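Local coordinates for adherence and virulence protein A (Streptococcus pneumoniae, PDB 6PON) that binds fibronectin and probably contributes to pneumococcal adherence to the host and to virulence, at residues L19-Q25 with L37-S41; K26-P30 with F75-R80; Q33-L37 with L48-P54. All coordinates share one frame; numbering follows the deposited sequence.

Contact 1. Residues L19-Q25 with L37-S41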
ATOM      1  N   LEU B  19      13.524  -6.728 -34.287  1.00 25.03           N
ATOM      2  CA  LEU B  19      14.826  -6.917 -34.890  1.00 27.72           C
ATOM      3  C   LEU B  19      15.331  -8.350 -34.880  1.00 27.02           C
ATOM      4  O   LEU B  19      16.095  -8.712 -35.782  1.00 24.08           O
ATOM      5  CB  LEU B  19      15.853  -6.016 -34.193  1.00 23.81           C
ATOM      6  CG  LEU B  19      15.583  -4.524 -34.361  1.00 25.65           C
ATOM      7  CD1 LEU B  19      16.693  -3.698 -33.724  1.00 19.40           C
ATOM      8  CD2 LEU B  19      15.424  -4.182 -35.833  1.00 21.78           C
ATOM      9  N   VAL B  20      14.943  -9.168 -33.895  1.00 24.69           N
ATOM     10  CA  VAL B  20      15.535 -10.494 -33.777  1.00 29.14           C
ATOM     11  C   VAL B  20      15.268 -11.264 -35.064  1.00 27.64           C
ATOM     12  O   VAL B  20      14.197 -11.150 -35.668  1.00 25.37           O
ATOM     13  CB  VAL B  20      15.010 -11.219 -32.520  1.00 30.18           C
ATOM     14  CG1 VAL B  20      15.375 -12.698 -32.515  1.00 22.16           C
ATOM     15  CG2 VAL B  20      15.605 -10.598 -31.286  1.00 27.71           C
ATOM     16  N   ASN B  21      16.286 -11.994 -35.525  1.00 23.98           N
ATOM     17  CA  ASN B  21      16.308 -12.729 -36.785  1.00 28.80           C
ATOM     18  C   ASN B  21      16.354 -11.809 -37.990  1.00 29.58           C
ATOM     19  O   ASN B  21      16.203 -12.280 -39.128  1.00 25.38           O
ATOM     20  CB  ASN B  21      15.128 -13.693 -36.921  1.00 29.92           C
ATOM     21  CG  ASN B  21      15.222 -14.836 -35.955  1.00 38.81           C
ATOM     22  OD1 ASN B  21      16.263 -15.490 -35.848  1.00 43.22           O
ATOM     23  ND2 ASN B  21      14.145 -15.076 -35.221  1.00 39.49           N
ATOM     24  N   GLY B  22      16.558 -10.511 -37.777  1.00 27.18           N
ATOM     25  CA  GLY B  22      16.866  -9.621 -38.867  1.00 24.92           C
ATOM     26  C   GLY B  22      18.297  -9.791 -39.337  1.00 25.75           C
ATOM     27  O   GLY B  22      19.087 -10.559 -38.782  1.00 26.39           O
ATOM     28  N   ARG B  23      18.630  -9.048 -40.389  1.00 25.23           N
ATOM     29  CA  ARG B  23      19.959  -9.063 -40.980  1.00 24.88           C
ATOM     30  C   ARG B  23      20.505  -7.652 -40.956  1.00 25.67           C
ATOM     31  O   ARG B  23      19.805  -6.714 -41.346  1.00 24.36           O
ATOM     32  CB  ARG B  23      19.925  -9.585 -42.416  1.00 29.31           C
ATOM     33  CG  ARG B  23      19.714 -11.087 -42.537  1.00 30.70           C
ATOM     34  CD  ARG B  23      21.010 -11.859 -42.202  1.00 32.56           C
ATOM     35  NE  ARG B  23      20.810 -13.313 -42.216  1.00 38.93           N
ATOM     36  CZ  ARG B  23      21.769 -14.220 -42.008  1.00 38.20           C
ATOM     37  NH1 ARG B  23      23.022 -13.844 -41.762  1.00 27.25           N
ATOM     38  NH2 ARG B  23      21.475 -15.519 -42.047  1.00 39.24           N
ATOM     39  N   ILE B  24      21.739  -7.497 -40.484  1.00 26.17           N
ATOM     40  CA  ILE B  24      22.402  -6.199 -40.500  1.00 22.30           C
ATOM     41  C   ILE B  24      22.929  -5.963 -41.902  1.00 26.31           C
ATOM     42  O   ILE B  24      23.750  -6.740 -42.400  1.00 24.33           O
ATOM     43  CB  ILE B  24      23.541  -6.134 -39.478  1.00 25.67           C
ATOM     44  CG1 ILE B  24      23.004  -6.348 -38.066  1.00 26.06           C
ATOM     45  CG2 ILE B  24      24.257  -4.799 -39.578  1.00 25.70           C
ATOM     46  CD1 ILE B  24      24.078  -6.615 -37.064  1.00 18.76           C
ATOM     47  N   GLN B  25      22.462  -4.888 -42.537  1.00 27.23           N
ATOM     48  CA  GLN B  25      22.789  -4.596 -43.921  1.00 25.98           C
ATOM     49  C   GLN B  25      23.772  -3.455 -44.091  1.00 25.00           C
ATOM     50  O   GLN B  25      24.408  -3.365 -45.145  1.00 31.28           O
ATOM     51  CB  GLN B  25      21.511  -4.257 -44.708  1.00 30.05           C
ATOM     52  CG  GLN B  25      20.686  -5.461 -45.141  1.00 27.68           C
ATOM     53  CD  GLN B  25      19.358  -5.057 -45.754  1.00 39.56           C
ATOM     54  OE1 GLN B  25      18.813  -4.000 -45.436  1.00 51.84           O
ATOM     55  NE2 GLN B  25      18.825  -5.896 -46.626  1.00 41.88           N
ATOM     56  N   LEU B  37      23.079   1.085 -37.328  1.00 18.80           N
ATOM     57  CA  LEU B  37      22.943  -0.132 -38.113  1.00 23.63           C
ATOM     58  C   LEU B  37      21.651  -0.073 -38.919  1.00 27.42           C
ATOM     59  O   LEU B  37      20.579   0.167 -38.354  1.00 25.96           O
ATOM     60  CB  LEU B  37      22.910  -1.377 -37.212  1.00 19.18           C
ATOM     61  CG  LEU B  37      23.943  -1.549 -36.106  1.00 19.92           C
ATOM     62  CD1 LEU B  37      23.782  -2.903 -35.446  1.00 17.89           C
ATOM     63  CD2 LEU B  37      25.351  -1.412 -36.674  1.00 19.41           C
ATOM     64  N   GLN B  38      21.740  -0.307 -40.226  1.00 22.49           N
ATOM     65  CA  GLN B  38      20.553  -0.593 -41.017  1.00 26.16           C
ATOM     66  C   GLN B  38      20.284  -2.089 -40.927  1.00 30.09           C
ATOM     67  O   GLN B  38      21.164  -2.903 -41.240  1.00 30.28           O
ATOM     68  CB  GLN B  38      20.724  -0.154 -42.470  1.00 29.72           C
ATOM     69  CG  GLN B  38      19.406   0.065 -43.204  1.00 39.82           C
ATOM     70  CD  GLN B  38      19.527  -0.207 -44.697  1.00 53.57           C
ATOM     71  OE1 GLN B  38      18.970  -1.191 -45.206  1.00 57.50           O
ATOM     72  NE2 GLN B  38      20.258   0.660 -45.410  1.00 46.87           N
ATOM     73  N   ILE B  39      19.086  -2.454 -40.476  1.00 29.04           N
ATOM     74  CA  ILE B  39      18.733  -3.847 -40.233  1.00 24.24           C
ATOM     75  C   ILE B  39      17.454  -4.158 -40.985  1.00 26.56           C
ATOM     76  O   ILE B  39      16.455  -3.451 -40.829  1.00 26.24           O
ATOM     77  CB  ILE B  39      18.552  -4.140 -38.731  1.00 28.77           C
ATOM     78  CG1 ILE B  39      19.875  -4.014 -37.979  1.00 25.33           C
ATOM     79  CG2 ILE B  39      17.945  -5.516 -38.508  1.00 23.80           C
ATOM     80  CD1 ILE B  39      19.680  -3.786 -36.480  1.00 18.27           C
ATOM     81  N   ARG B  40      17.481  -5.214 -41.790  1.00 28.31           N
ATOM     82  CA  ARG B  40      16.289  -5.703 -42.466  1.00 29.52           C
ATOM     83  C   ARG B  40      15.672  -6.811 -41.630  1.00 32.10           C
ATOM     84  O   ARG B  40      16.374  -7.732 -41.196  1.00 34.46           O
ATOM     85  CB  ARG B  40      16.621  -6.225 -43.866  1.00 34.50           C
ATOM     86  CG  ARG B  40      15.439  -6.878 -44.570  1.00 40.18           C
ATOM     87  CD  ARG B  40      15.678  -6.978 -46.064  1.00 44.47           C
ATOM     88  NE  ARG B  40      14.482  -7.410 -46.781  1.00 53.33           N
ATOM     89  CZ  ARG B  40      13.474  -6.606 -47.124  1.00 53.63           C
ATOM     90  NH1 ARG B  40      13.493  -5.311 -46.804  1.00 44.38           N
ATOM     91  NH2 ARG B  40      12.435  -7.107 -47.784  1.00 56.80           N
ATOM     92  N   SER B  41      14.359  -6.729 -41.427  1.00 34.22           N
ATOM     93  CA  SER B  41      13.652  -7.641 -40.543  1.00 29.36           C
ATOM     94  C   SER B  41      12.163  -7.568 -40.841  1.00 36.04           C
ATOM     95  O   SER B  41      11.619  -6.474 -41.005  1.00 40.55           O
ATOM     96  CB  SER B  41      13.914  -7.281 -39.089  1.00 27.48           C
ATOM     97  OG  SER B  41      13.788  -8.433 -38.290  1.00 36.54           O
TER

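Contact 2. Residues K26-P30 with F75-R80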
ATOM      1  N   LYS B  26      23.909  -2.577 -43.105  1.00 24.56           N
ATOM      2  CA  LYS B  26      24.771  -1.417 -43.268  1.00 21.42           C
ATOM      3  C   LYS B  26      25.225  -0.961 -41.888  1.00 25.44           C
ATOM      4  O   LYS B  26      24.478  -1.069 -40.914  1.00 25.87           O
ATOM      5  CB  LYS B  26      24.046  -0.301 -44.033  1.00 22.55           C
ATOM      6  CG  LYS B  26      24.971   0.666 -44.714  1.00 30.77           C
ATOM      7  CD  LYS B  26      24.219   1.821 -45.385  1.00 39.85           C
ATOM      8  CE  LYS B  26      25.206   2.928 -45.846  1.00 40.79           C
ATOM      9  NZ  LYS B  26      24.535   4.050 -46.587  1.00 37.82           N
ATOM     10  N   ILE B  27      26.466  -0.485 -41.802  1.00 23.29           N
ATOM     11  CA  ILE B  27      27.087  -0.151 -40.529  1.00 20.61           C
ATOM     12  C   ILE B  27      27.877   1.135 -40.725  1.00 21.81           C
ATOM     13  O   ILE B  27      28.821   1.170 -41.525  1.00 24.68           O
ATOM     14  CB  ILE B  27      28.000  -1.289 -40.024  1.00 22.92           C
ATOM     15  CG1 ILE B  27      27.198  -2.548 -39.691  1.00 21.56           C
ATOM     16  CG2 ILE B  27      28.784  -0.878 -38.808  1.00 23.57           C
ATOM     17  CD1 ILE B  27      27.650  -3.775 -40.490  1.00 26.08           C
ATOM     18  N   ASN B  28      27.503   2.191 -40.002  1.00 21.99           N
ATOM     19  CA  ASN B  28      28.181   3.481 -40.091  1.00 18.61           C
ATOM     20  C   ASN B  28      28.337   4.105 -38.709  1.00 23.60           C
ATOM     21  O   ASN B  28      27.638   3.750 -37.753  1.00 23.61           O
ATOM     22  CB  ASN B  28      27.434   4.461 -40.990  1.00 18.39           C
ATOM     23  CG  ASN B  28      27.280   3.946 -42.396  1.00 24.05           C
ATOM     24  OD1 ASN B  28      26.341   3.210 -42.690  1.00 26.97           O
ATOM     25  ND2 ASN B  28      28.217   4.310 -43.276  1.00 25.79           N
ATOM     26  N   GLN B  29      29.270   5.064 -38.640  1.00 18.13           N
ATOM     27  CA  GLN B  29      29.612   5.847 -37.455  1.00 20.39           C
ATOM     28  C   GLN B  29      29.408   7.327 -37.791  1.00 22.80           C
ATOM     29  O   GLN B  29      30.379   8.045 -38.077  1.00 24.99           O
ATOM     30  CB  GLN B  29      31.055   5.565 -37.038  1.00 21.67           C
ATOM     31  CG  GLN B  29      31.592   6.292 -35.820  1.00 23.78           C
ATOM     32  CD  GLN B  29      33.024   5.869 -35.482  1.00 27.87           C
ATOM     33  OE1 GLN B  29      33.658   5.137 -36.251  1.00 24.13           O
ATOM     34  NE2 GLN B  29      33.534   6.322 -34.330  1.00 23.56           N
ATOM     35  N   PRO B  30      28.159   7.818 -37.783  1.00 23.74           N
ATOM     36  CA  PRO B  30      27.940   9.233 -38.157  1.00 25.91           C
ATOM     37  C   PRO B  30      28.629  10.218 -37.232  1.00 28.11           C
ATOM     38  O   PRO B  30      29.191  11.210 -37.707  1.00 31.57           O
ATOM     39  CB  PRO B  30      26.408   9.389 -38.133  1.00 25.54           C
ATOM     40  CG  PRO B  30      25.876   8.183 -37.477  1.00 25.97           C
ATOM     41  CD  PRO B  30      26.898   7.085 -37.563  1.00 19.69           C
ATOM     42  N   PHE B  75      37.622   1.500 -36.451  1.00 21.79           N
ATOM     43  CA  PHE B  75      36.564   0.887 -35.658  1.00 21.45           C
ATOM     44  C   PHE B  75      35.505   0.260 -36.546  1.00 20.26           C
ATOM     45  O   PHE B  75      35.063  -0.864 -36.298  1.00 19.75           O
ATOM     46  CB  PHE B  75      35.939   1.937 -34.738  1.00 25.59           C
ATOM     47  CG  PHE B  75      34.663   1.488 -34.033  1.00 27.14           C
ATOM     48  CD1 PHE B  75      34.719   0.661 -32.907  1.00 22.68           C
ATOM     49  CD2 PHE B  75      33.424   1.943 -34.459  1.00 20.94           C
ATOM     50  CE1 PHE B  75      33.573   0.281 -32.238  1.00 21.29           C
ATOM     51  CE2 PHE B  75      32.273   1.566 -33.801  1.00 20.90           C
ATOM     52  CZ  PHE B  75      32.347   0.726 -32.675  1.00 21.70           C
ATOM     53  N   ILE B  76      35.108   0.964 -37.607  1.00 22.54           N
ATOM     54  CA  ILE B  76      33.965   0.534 -38.399  1.00 21.72           C
ATOM     55  C   ILE B  76      34.323  -0.661 -39.268  1.00 23.24           C
ATOM     56  O   ILE B  76      33.522  -1.598 -39.416  1.00 20.09           O
ATOM     57  CB  ILE B  76      33.436   1.706 -39.237  1.00 23.29           C
ATOM     58  CG1 ILE B  76      32.760   2.727 -38.320  1.00 21.08           C
ATOM     59  CG2 ILE B  76      32.433   1.200 -40.273  1.00 23.88           C
ATOM     60  CD1 ILE B  76      31.437   2.235 -37.783  1.00 21.56           C
ATOM     61  N   MET B  77      35.523  -0.652 -39.858  1.00 22.61           N
ATOM     62  CA  MET B  77      35.934  -1.765 -40.711  1.00 22.17           C
ATOM     63  C   MET B  77      36.014  -3.062 -39.924  1.00 22.31           C
ATOM     64  O   MET B  77      35.678  -4.128 -40.449  1.00 23.12           O
ATOM     65  CB  MET B  77      37.289  -1.475 -41.369  1.00 22.71           C
ATOM     66  CG  MET B  77      37.421  -0.072 -41.935  1.00 28.48           C
ATOM     67  SD  MET B  77      39.000   0.249 -42.749  1.00 34.63           S
ATOM     68  CE  MET B  77      38.395  -0.023 -44.385  1.00 33.07           C
ATOM     69  N   VAL B  78      36.480  -2.998 -38.672  1.00 21.26           N
ATOM     70  CA  VAL B  78      36.461  -4.186 -37.817  1.00 24.87           C
ATOM     71  C   VAL B  78      35.025  -4.622 -37.536  1.00 20.16           C
ATOM     72  O   VAL B  78      34.709  -5.814 -37.571  1.00 22.96           O
ATOM     73  CB  VAL B  78      37.248  -3.942 -36.511  1.00 26.29           C
ATOM     74  CG1 VAL B  78      37.192  -5.178 -35.599  1.00 23.10           C
ATOM     75  CG2 VAL B  78      38.689  -3.597 -36.814  1.00 18.75           C
ATOM     76  N   LEU B  79      34.122  -3.675 -37.281  1.00 21.75           N
ATOM     77  CA  LEU B  79      32.734  -4.076 -37.056  1.00 24.08           C
ATOM     78  C   LEU B  79      32.116  -4.642 -38.326  1.00 22.92           C
ATOM     79  O   LEU B  79      31.345  -5.610 -38.272  1.00 22.99           O
ATOM     80  CB  LEU B  79      31.900  -2.900 -36.521  1.00 19.73           C
ATOM     81  CG  LEU B  79      31.742  -2.919 -34.988  1.00 22.64           C
ATOM     82  CD1 LEU B  79      33.090  -2.798 -34.288  1.00 16.85           C
ATOM     83  CD2 LEU B  79      30.763  -1.858 -34.472  1.00 17.74           C
ATOM     84  N   ARG B  80      32.433  -4.053 -39.483  1.00 23.40           N
ATOM     85  CA  ARG B  80      31.857  -4.561 -40.722  1.00 23.80           C
ATOM     86  C   ARG B  80      32.320  -5.986 -40.988  1.00 23.85           C
ATOM     87  O   ARG B  80      31.506  -6.863 -41.301  1.00 25.96           O
ATOM     88  CB  ARG B  80      32.196  -3.629 -41.878  1.00 20.97           C
ATOM     89  CG  ARG B  80      31.409  -2.307 -41.801  1.00 21.63           C
ATOM     90  CD  ARG B  80      31.731  -1.421 -42.972  1.00 23.63           C
ATOM     91  NE  ARG B  80      30.976  -0.179 -42.985  1.00 19.95           N
ATOM     92  CZ  ARG B  80      31.269   0.827 -43.798  1.00 26.46           C
ATOM     93  NH1 ARG B  80      32.290   0.709 -44.637  1.00 25.24           N
ATOM     94  NH2 ARG B  80      30.549   1.939 -43.782  1.00 29.39           N
TER

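Contact 3. Residues Q33-L37 with L48-P54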
ATOM      1  N   GLN B  33      31.072   8.895 -31.267  1.00 25.31           N
ATOM      2  CA  GLN B  33      30.654   7.898 -30.295  1.00 23.36           C
ATOM      3  C   GLN B  33      29.267   7.354 -30.599  1.00 27.89           C
ATOM      4  O   GLN B  33      28.541   6.941 -29.692  1.00 27.10           O
ATOM      5  CB  GLN B  33      30.691   8.469 -28.885  1.00 30.59           C
ATOM      6  CG  GLN B  33      31.840   9.430 -28.628  1.00 31.13           C
ATOM      7  CD  GLN B  33      31.579  10.255 -27.386  1.00 41.65           C
ATOM      8  OE1 GLN B  33      31.778   9.773 -26.262  1.00 46.45           O
ATOM      9  NE2 GLN B  33      31.093  11.493 -27.573  1.00 36.34           N
ATOM     10  N   GLU B  34      28.878   7.354 -31.865  1.00 24.74           N
ATOM     11  CA  GLU B  34      27.567   6.857 -32.232  1.00 22.01           C
ATOM     12  C   GLU B  34      27.688   5.847 -33.358  1.00 20.65           C
ATOM     13  O   GLU B  34      28.469   6.027 -34.293  1.00 24.68           O
ATOM     14  CB  GLU B  34      26.643   8.013 -32.627  1.00 23.89           C
ATOM     15  CG  GLU B  34      26.595   9.106 -31.582  1.00 25.16           C
ATOM     16  CD  GLU B  34      25.286   9.854 -31.571  1.00 30.47           C
ATOM     17  OE1 GLU B  34      24.971  10.450 -30.518  1.00 43.04           O
ATOM     18  OE2 GLU B  34      24.562   9.845 -32.591  1.00 27.45           O
ATOM     19  N   LEU B  35      26.909   4.779 -33.258  1.00 22.22           N
ATOM     20  CA  LEU B  35      26.899   3.698 -34.231  1.00 18.56           C
ATOM     21  C   LEU B  35      25.470   3.509 -34.715  1.00 19.03           C
ATOM     22  O   LEU B  35      24.549   3.420 -33.897  1.00 22.05           O
ATOM     23  CB  LEU B  35      27.441   2.399 -33.602  1.00 18.47           C
ATOM     24  CG  LEU B  35      27.337   1.113 -34.419  1.00 19.43           C
ATOM     25  CD1 LEU B  35      28.308   1.163 -35.609  1.00 23.82           C
ATOM     26  CD2 LEU B  35      27.550  -0.132 -33.553  1.00 14.28           C
ATOM     27  N   VAL B  36      25.287   3.434 -36.033  1.00 22.40           N
ATOM     28  CA  VAL B  36      23.983   3.234 -36.654  1.00 20.28           C
ATOM     29  C   VAL B  36      24.026   1.992 -37.538  1.00 22.66           C
ATOM     30  O   VAL B  36      24.897   1.870 -38.403  1.00 26.81           O
ATOM     31  CB  VAL B  36      23.547   4.464 -37.467  1.00 23.64           C
ATOM     32  CG1 VAL B  36      22.216   4.202 -38.165  1.00 21.59           C
ATOM     33  CG2 VAL B  36      23.423   5.660 -36.558  1.00 22.28           C
ATOM     34  N   LEU B  37      23.079   1.085 -37.328  1.00 18.80           N
ATOM     35  CA  LEU B  37      22.943  -0.132 -38.113  1.00 23.63           C
ATOM     36  C   LEU B  37      21.651  -0.073 -38.919  1.00 27.42           C
ATOM     37  O   LEU B  37      20.579   0.167 -38.354  1.00 25.96           O
ATOM     38  CB  LEU B  37      22.910  -1.377 -37.212  1.00 19.18           C
ATOM     39  CG  LEU B  37      23.943  -1.549 -36.106  1.00 19.92           C
ATOM     40  CD1 LEU B  37      23.782  -2.903 -35.446  1.00 17.89           C
ATOM     41  CD2 LEU B  37      25.351  -1.412 -36.674  1.00 19.41           C
ATOM     42  N   LEU B  48      18.903   1.297 -36.403  1.00 23.60           N
ATOM     43  CA  LEU B  48      19.236   1.153 -34.985  1.00 21.68           C
ATOM     44  C   LEU B  48      20.354   2.115 -34.610  1.00 24.31           C
ATOM     45  O   LEU B  48      21.445   2.054 -35.190  1.00 22.98           O
ATOM     46  CB  LEU B  48      19.683  -0.274 -34.661  1.00 20.88           C
ATOM     47  CG  LEU B  48      19.970  -0.572 -33.176  1.00 26.90           C
ATOM     48  CD1 LEU B  48      18.727  -0.270 -32.321  1.00 19.66           C
ATOM     49  CD2 LEU B  48      20.469  -2.020 -32.910  1.00 15.97           C
ATOM     50  N   LEU B  49      20.103   2.969 -33.624  1.00 21.21           N
ATOM     51  CA  LEU B  49      21.111   3.898 -33.140  1.00 20.44           C
ATOM     52  C   LEU B  49      21.638   3.419 -31.793  1.00 22.75           C
ATOM     53  O   LEU B  49      20.860   3.119 -30.882  1.00 20.05           O
ATOM     54  CB  LEU B  49      20.549   5.317 -33.016  1.00 19.44           C
ATOM     55  CG  LEU B  49      21.365   6.335 -32.195  1.00 22.40           C
ATOM     56  CD1 LEU B  49      22.735   6.565 -32.813  1.00 20.21           C
ATOM     57  CD2 LEU B  49      20.620   7.680 -32.020  1.00 18.81           C
ATOM     58  N   LEU B  50      22.956   3.353 -31.671  1.00 21.02           N
ATOM     59  CA  LEU B  50      23.613   3.174 -30.386  1.00 19.42           C
ATOM     60  C   LEU B  50      24.536   4.359 -30.160  1.00 19.60           C
ATOM     61  O   LEU B  50      25.357   4.694 -31.019  1.00 19.25           O
ATOM     62  CB  LEU B  50      24.405   1.871 -30.334  1.00 21.88           C
ATOM     63  CG  LEU B  50      23.684   0.558 -30.610  1.00 21.69           C
ATOM     64  CD1 LEU B  50      23.505   0.345 -32.109  1.00 19.32           C
ATOM     65  CD2 LEU B  50      24.489  -0.571 -29.983  1.00 18.67           C
ATOM     66  N   SER B  51      24.400   5.001 -29.018  1.00 20.29           N
ATOM     67  CA  SER B  51      25.137   6.224 -28.776  1.00 24.54           C
ATOM     68  C   SER B  51      25.900   6.085 -27.471  1.00 23.21           C
ATOM     69  O   SER B  51      25.311   5.779 -26.428  1.00 23.67           O
ATOM     70  CB  SER B  51      24.189   7.431 -28.752  1.00 21.76           C
ATOM     71  OG  SER B  51      24.879   8.593 -28.362  1.00 24.81           O
ATOM     72  N   ALA B  52      27.213   6.288 -27.538  1.00 21.65           N
ATOM     73  CA  ALA B  52      28.060   6.342 -26.362  1.00 20.85           C
ATOM     74  C   ALA B  52      28.319   7.776 -25.925  1.00 25.23           C
ATOM     75  O   ALA B  52      29.203   8.017 -25.098  1.00 24.09           O
ATOM     76  CB  ALA B  52      29.376   5.609 -26.634  1.00 26.22           C
ATOM     77  N   HIS B  53      27.566   8.725 -26.464  1.00 24.51           N
ATOM     78  CA  HIS B  53      27.703  10.117 -26.076  1.00 29.50           C
ATOM     79  C   HIS B  53      27.563  10.267 -24.559  1.00 26.85           C
ATOM     80  O   HIS B  53      26.614   9.723 -23.971  1.00 23.19           O
ATOM     81  CB  HIS B  53      26.649  10.963 -26.787  1.00 25.32           C
ATOM     82  CG  HIS B  53      26.807  12.438 -26.569  1.00 34.18           C
ATOM     83  ND1 HIS B  53      26.276  13.095 -25.475  1.00 34.55           N
ATOM     84  CD2 HIS B  53      27.429  13.384 -27.310  1.00 30.60           C
ATOM     85  CE1 HIS B  53      26.558  14.382 -25.557  1.00 31.44           C
ATOM     86  NE2 HIS B  53      27.253  14.584 -26.663  1.00 36.66           N
ATOM     87  N   PRO B  54      28.457  11.021 -23.905  1.00 29.12           N
ATOM     88  CA  PRO B  54      28.447  11.095 -22.433  1.00 28.35           C
ATOM     89  C   PRO B  54      27.143  11.597 -21.823  1.00 29.12           C
ATOM     90  O   PRO B  54      26.892  11.317 -20.648  1.00 28.39           O
ATOM     91  CB  PRO B  54      29.608  12.054 -22.127  1.00 35.04           C
ATOM     92  CG  PRO B  54      29.788  12.857 -23.386  1.00 27.99           C
ATOM     93  CD  PRO B  54      29.491  11.888 -24.495  1.00 27.40           C
TER

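Contact 1. Residues L19-Q25 with L37-S41
I39 packs against I24 and L19 where strand 23-28 pairs with strand 34-41 in an antiparallel beta hairpin. The pairing rests on two bridges: R23 with R40 is a hydrogen-bonded pair and I24 with I39 a non-hydrogen-bonded one. The short strand axes run at 137° to each other, well off strict antiparallel, as expected of a twisted hairpin.

I39 can be followed outward atom by atom. I39 CB stands 3.9 Å from R23 O. There the chain forks. I39 CG2 lies anti to the backbone N and reaches back past the carbonyl of R23 to meet L19 CD2 at 3.9 Å. I39 CG1, set beside the backbone N by chi1 of -67°, runs alongside I24, 3.9 Å from I24 CG1; these two side chains point the same way. Finally, I39 CD1 meets L19 CD1 at 4.1 Å, the leucine crossing the isoleucine at about a right angle. I24 CD1 extends the apolar row to L37 CD1, and I88 of strand 87-93 touches both isoleucines.

R23 and R40 occupy the other face, and R23 NH1 reaches the carbonyl of G85. Their backbones exchange two bonds, R23 N to R40 O (2.7 Å) and R40 N to R23 O. Q25 N to Q38 O continues the ladder, with an N-H...O angle of 165°.

The type II turn from L19 to G22 comes before the strand, taking the chain from the end of helix 5-19 into R23. G22 N closes this turn on L19 O, and the alpha carbon of G22 sits close to the other strand: G22 CA is 3.0 Å from R40 O and 3.3 Å from S41 OG.

Contact 2. Residues K26-P30 with F75-R80
R80 grips the carbonyl oxygen of I27 side-on, with two nitrogens on a single acceptor. R80 NE and R80 NH2 both donate to I27 O at 2.9 Å, and the oxygen lies only 4° out of the guanidinium plane. The N-H...O angles, 147° and 144°, are bent, as a shared acceptor requires. An extended chain from CG to NE carries the group from the helix to the strand. On the way, R80 CG passes I27 CB at 4.0 Å, and I76 CG2 lies over one guanidinium face. N28 ND2 is 3.4 Å from R80 NH2, but both are donors, and the amide is turned steeply to the guanidinium.

Further out, Q29 lies across I76. Q29 CB touches I76 CD1 at 3.4 Å, while Q29 OE1 comes within 3.3 Å of I76 CG1 and 3.7 Å of F75 CD2. The amide end is fixed from outside the contact: S73 OG bonds to OE1, and NE2 bonds to E32 O. I27 CG2 completes the apolar layer, 4.2 Å from I76 CD1, with L79 CB slightly farther off.

K26 and N28 bond to strand 34-41, whereas the carbonyl of I27 between them turns toward the helix. Helix 74-83 thus runs nearly antiparallel beside the outermost strand of the four-stranded antiparallel sheet, and its R80 takes up a main-chain carbonyl there.

Contact 3. Residues Q33-L37 with L48-P54
E34 lies beside S51 on the same face of the sheet, E34 OE1 accepting from S51 OG at 2.8 Å. The hydroxyl approaches from above the carboxylate plane, 54° out of it. E34 reaches this position because CG sits beside the backbone N (chi1 -52°) and the chain beyond is extended. S51 OG works in two directions, since it also accepts H53 N at 3.3 Å, an ST turn that helps hold the chain as it leaves the strand. The H53 ring stacks with F56 and accepts at ND1 from the amides of V55 and F56.

The backbones form a regular antiparallel ladder. L35 with L50 and L37 with L48 are hydrogen-bonded pairs, joined by two bonds each. L35 N to L50 O and L50 N to L35 O are both 2.7 Å and almost straight, the latter at 175°. One further bond, A52 N to Q33 O at 2.6 Å, carries the pairing past the strand end.

Side chains alternate between the faces. On the face of E34 and S51, V36 CG2 meets L49 CD1 at 3.9 Å, and the same L49 CD1 comes 3.8 Å from E34 OE2. The opposite face is leucine throughout: L37 CB stands 4.3 Å from L48 CB, while L50 CD1 touches both L35 and L37. Strand 34-41 is flanked beyond this contact by strand 23-28, and strand 44-51 by strand 58-61; over the leucine face, L118 and I120 of strand 113-121 in the five-stranded sheet pack in from a second layer.

How the contacts relate
All three contacts build on one four-stranded antiparallel sheet. Contacts 1 and 3 share L37 and lie on the two sides of strand 34-41, their centres about 16 Å apart; I39 CD1 meets L48 CB at 4.0 Å between them. Contact 2 continues along strand 23-28 from contact 1, about 15 Å between centres, and adds the helix at the sheet edge. The hairpin pairing of contact 1 extends into it through a probable hydrogen bond from Q38 N to K26 O at 2.9 Å. Contacts 2 and 3 are nearest, about 11 Å between centres, and V36 N probably bonds N28 O at 2.9 Å. In sequence, contact 3 nests within the loop that contact 2 closes.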